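Local coordinates for cyclopropane mycolic acid synthase 3 (Mycobacterium tuberculosis, PDB 1L1E), which probably converts a double bond of an alpha-mycolic acid to a proximal cyclopropane ring, using S-adenosyl-L-methionine as the one-carbon donor, at residues A[48-60]-A[76-88]. Numbering follows the deposited sequence.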
# COMPACT_ATOMS: atom_id res chain seq x y z
N ALA A 48 -3.76 9.62 -10.88
CA ALA A 48 -4.56 8.67 -10.11
C ALA A 48 -3.89 8.25 -8.80
O ALA A 48 -4.56 7.84 -7.86
CB ALA A 48 -4.88 7.44 -10.96
N GLN A 49 -2.56 8.34 -8.75
CA GLN A 49 -1.85 7.99 -7.51
C GLN A 49 -1.97 9.17 -6.56
O GLN A 49 -2.03 9.00 -5.33
CB GLN A 49 -0.37 7.68 -7.79
CG GLN A 49 -0.14 6.39 -8.58
CD GLN A 49 -0.44 5.12 -7.76
OE1 GLN A 49 -1.24 5.14 -6.83
NE2 GLN A 49 0.20 4.02 -8.13
N ILE A 50 -2.00 10.39 -7.11
CA ILE A 50 -2.16 11.55 -6.24
C ILE A 50 -3.59 11.55 -5.73
O ILE A 50 -3.87 11.94 -4.60
CB ILE A 50 -1.85 12.87 -6.99
CG1 ILE A 50 -0.34 12.98 -7.24
CG2 ILE A 50 -2.37 14.07 -6.19
CD1 ILE A 50 0.50 13.09 -5.98
N ALA A 51 -4.51 11.07 -6.57
CA ALA A 51 -5.92 10.99 -6.19
C ALA A 51 -6.11 9.98 -5.04
O ALA A 51 -6.94 10.19 -4.14
CB ALA A 51 -6.77 10.57 -7.38
N LYS A 52 -5.35 8.89 -5.07
CA LYS A 52 -5.44 7.88 -4.03
C LYS A 52 -4.88 8.43 -2.71
O LYS A 52 -5.45 8.23 -1.64
CB LYS A 52 -4.71 6.61 -4.49
CG LYS A 52 -4.60 5.50 -3.44
CD LYS A 52 -3.36 5.68 -2.56
CE LYS A 52 -2.04 5.68 -3.36
NZ LYS A 52 -1.78 4.44 -4.19
N ILE A 53 -3.75 9.13 -2.79
CA ILE A 53 -3.15 9.72 -1.60
C ILE A 53 -4.16 10.68 -0.95
O ILE A 53 -4.41 10.61 0.26
CB ILE A 53 -1.84 10.44 -1.97
CG1 ILE A 53 -0.82 9.42 -2.46
CG2 ILE A 53 -1.32 11.23 -0.79
CD1 ILE A 53 0.46 10.02 -3.00
N ASP A 54 -4.78 11.56 -1.74
CA ASP A 54 -5.76 12.49 -1.17
C ASP A 54 -6.99 11.75 -0.62
O ASP A 54 -7.59 12.17 0.37
CB ASP A 54 -6.23 13.52 -2.21
CG ASP A 54 -5.13 14.49 -2.63
OD1 ASP A 54 -4.07 14.53 -1.97
OD2 ASP A 54 -5.33 15.21 -3.63
N LEU A 55 -7.37 10.65 -1.25
CA LEU A 55 -8.52 9.89 -0.77
C LEU A 55 -8.25 9.32 0.62
O LEU A 55 -9.07 9.44 1.52
CB LEU A 55 -8.85 8.74 -1.74
CG LEU A 55 -9.97 7.79 -1.28
CD1 LEU A 55 -11.33 8.51 -1.33
CD2 LEU A 55 -9.99 6.56 -2.18
N ALA A 56 -7.09 8.70 0.77
CA ALA A 56 -6.70 8.10 2.05
C ALA A 56 -6.55 9.16 3.13
O ALA A 56 -7.13 9.05 4.20
CB ALA A 56 -5.41 7.32 1.90
N LEU A 57 -5.78 10.19 2.84
CA LEU A 57 -5.52 11.25 3.80
C LEU A 57 -6.77 12.06 4.15
O LEU A 57 -6.91 12.51 5.27
CB LEU A 57 -4.42 12.17 3.28
CG LEU A 57 -3.08 11.47 3.02
CD1 LEU A 57 -2.07 12.49 2.50
CD2 LEU A 57 -2.57 10.82 4.33
N GLY A 58 -7.67 12.23 3.19
CA GLY A 58 -8.89 12.98 3.46
C GLY A 58 -9.70 12.35 4.57
O GLY A 58 -10.44 13.03 5.28
N LYS A 59 -9.56 11.04 4.74
CA LYS A 59 -10.29 10.29 5.76
C LYS A 59 -9.72 10.45 7.17
O LYS A 59 -10.39 10.11 8.16
CB LYS A 59 -10.31 8.80 5.38
CG LYS A 59 -11.11 8.52 4.11
CD LYS A 59 -10.98 7.08 3.69
CE LYS A 59 -11.80 6.78 2.45
NZ LYS A 59 -11.43 5.45 1.84
N LEU A 60 -8.50 10.96 7.27
CA LEU A 60 -7.86 11.15 8.57
C LEU A 60 -8.16 12.52 9.18
O LEU A 60 -7.64 12.87 10.24
CB LEU A 60 -6.35 10.94 8.42
CG LEU A 60 -5.95 9.59 7.84
CD1 LEU A 60 -4.43 9.47 7.74
CD2 LEU A 60 -6.49 8.50 8.73
N GLY A 76 8.09 7.81 -0.14
CA GLY A 76 7.67 9.09 0.40
C GLY A 76 6.60 10.00 -0.19
O GLY A 76 6.30 11.01 0.44
N ALA A 77 6.02 9.68 -1.34
CA ALA A 77 5.00 10.56 -1.93
C ALA A 77 3.84 10.94 -0.99
O ALA A 77 3.34 12.08 -1.05
CB ALA A 77 4.43 9.93 -3.22
N THR A 78 3.40 10.01 -0.15
CA THR A 78 2.29 10.27 0.76
C THR A 78 2.67 11.30 1.81
O THR A 78 1.92 12.25 2.08
CB THR A 78 1.82 8.96 1.46
OG1 THR A 78 1.45 7.98 0.48
CG2 THR A 78 0.62 9.24 2.36
N MET A 79 3.84 11.13 2.42
CA MET A 79 4.27 12.07 3.43
C MET A 79 4.54 13.44 2.79
O MET A 79 4.25 14.47 3.39
CB MET A 79 5.51 11.56 4.16
CG MET A 79 5.25 10.33 5.01
SD MET A 79 6.67 9.91 6.06
CE MET A 79 7.71 9.14 4.89
N ARG A 80 5.11 13.45 1.59
CA ARG A 80 5.36 14.74 0.95
C ARG A 80 4.03 15.46 0.73
O ARG A 80 3.92 16.66 0.99
CB ARG A 80 6.07 14.59 -0.40
CG ARG A 80 6.50 15.94 -0.94
CD ARG A 80 6.70 15.97 -2.44
NE ARG A 80 7.08 17.33 -2.83
CZ ARG A 80 8.31 17.82 -2.70
NH1 ARG A 80 9.28 17.06 -2.20
NH2 ARG A 80 8.56 19.08 -3.03
N ARG A 81 3.03 14.74 0.24
CA ARG A 81 1.72 15.32 0.02
C ARG A 81 1.14 15.83 1.34
O ARG A 81 0.64 16.95 1.42
CB ARG A 81 0.77 14.29 -0.60
CG ARG A 81 -0.61 14.86 -0.97
CD ARG A 81 -0.53 15.83 -2.16
NE ARG A 81 -1.85 16.07 -2.73
CZ ARG A 81 -2.09 16.80 -3.82
NH1 ARG A 81 -1.09 17.37 -4.49
NH2 ARG A 81 -3.33 16.94 -4.25
N ALA A 82 1.20 15.00 2.38
CA ALA A 82 0.68 15.40 3.70
C ALA A 82 1.26 16.73 4.16
O ALA A 82 0.54 17.58 4.71
CB ALA A 82 0.99 14.31 4.74
N ILE A 83 2.56 16.92 3.95
CA ILE A 83 3.22 18.16 4.36
C ILE A 83 2.73 19.34 3.53
O ILE A 83 2.21 20.31 4.07
CB ILE A 83 4.76 18.08 4.19
CG1 ILE A 83 5.34 16.98 5.07
CG2 ILE A 83 5.39 19.43 4.53
CD1 ILE A 83 6.84 16.81 4.94
N GLU A 84 2.88 19.22 2.22
CA GLU A 84 2.50 20.28 1.28
C GLU A 84 1.03 20.64 1.19
O GLU A 84 0.68 21.83 1.20
CB GLU A 84 3.03 19.95 -0.11
CG GLU A 84 4.54 19.97 -0.21
CD GLU A 84 5.02 19.63 -1.61
OE1 GLU A 84 6.25 19.63 -1.83
OE2 GLU A 84 4.16 19.36 -2.49
N LYS A 85 0.15 19.65 1.07
CA LYS A 85 -1.27 19.95 0.97
C LYS A 85 -2.01 20.07 2.29
O LYS A 85 -2.91 20.90 2.42
CB LYS A 85 -2.00 18.90 0.10
CG LYS A 85 -3.50 19.17 0.00
CD LYS A 85 -4.24 18.19 -0.91
CE LYS A 85 -5.74 18.48 -0.85
NZ LYS A 85 -6.49 17.83 -1.96
N TYR A 86 -1.65 19.25 3.27
CA TYR A 86 -2.35 19.30 4.55
C TYR A 86 -1.58 20.00 5.66
O TYR A 86 -2.11 20.21 6.75
CB TYR A 86 -2.76 17.88 4.96
CG TYR A 86 -3.58 17.17 3.89
CD1 TYR A 86 -2.96 16.59 2.78
CD2 TYR A 86 -4.97 17.11 3.98
CE1 TYR A 86 -3.71 15.97 1.77
CE2 TYR A 86 -5.74 16.49 2.97
CZ TYR A 86 -5.10 15.92 1.88
OH TYR A 86 -5.84 15.32 0.90
N ASP A 87 -0.33 20.35 5.40
CA ASP A 87 0.50 21.07 6.36
C ASP A 87 0.67 20.38 7.73
O ASP A 87 0.51 21.02 8.78
CB ASP A 87 -0.06 22.49 6.54
CG ASP A 87 0.85 23.38 7.35
OD1 ASP A 87 2.08 23.19 7.28
OD2 ASP A 87 0.33 24.29 8.05
N VAL A 88 0.99 19.09 7.71
CA VAL A 88 1.19 18.35 8.95
C VAL A 88 2.63 17.88 9.07
O VAL A 88 3.37 17.89 8.10
CB VAL A 88 0.26 17.10 9.02
CG1 VAL A 88 -1.18 17.53 8.96
CG2 VAL A 88 0.59 16.12 7.87
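Asp54 and Arg81 form a bidentate salt bridge between two helices of the Rossmann-like methyltransferase fold, 48-58 and 77-86, whose axes approach to 10.1 Å and cross at -65°. The guanidinium meets the carboxylate side-on, NE reaching Asp54 OD1 at 2.8 Å and NH2 reaching OD2 at 2.7 Å. Each oxygen uses its syn lone pair, and the two groups are nearly coplanar, 18° apart. This pairing fixes the rotation of both flat groups, while CG2 of Ile50 sits over the centre of one guanidinium face, 3.5 Å above its plane. Extended from the next turn, Lys85 brings NZ to Asp54 OD2 for a weaker third link at 3.3 Å, so that two cations share one carboxylate and would be expected to stabilise its charge.

Beneath this network the interface turns apolar. CG of Arg81 is anti to the backbone N (chi1 -176°), which lays it, with CB, against Ile53 CG2; the bend at chi2 then turns the guanidinium to Asp54. The other branch of Ile53 runs to Ala77, CD1 to CB at 4.0 Å, passing Thr78 OG1 on the way. One turn on, Leu57 spreads its methyls, CD2 toward Thr78 CG2 and CD1 against both Ala82 CB and Tyr86 CE1.

Behind these residues, Ala82 and Thr78 rest on strand 67-71 and Ala56 on strand 163-170, so the two helices pack over part of the central sheet. Gly76, the N-cap of helix 77-86, belongs to the probable S-adenosyl-L-methionine loop, and the side chain of Thr78 lies about 5 Å from the bound S-adenosyl-L-homocysteine. On helix 48-58, Lys52 NZ hydrogen-bonds to Ser34 OG and Cys35 O, and also donates to Gln49 OE1 at 2.8 Å.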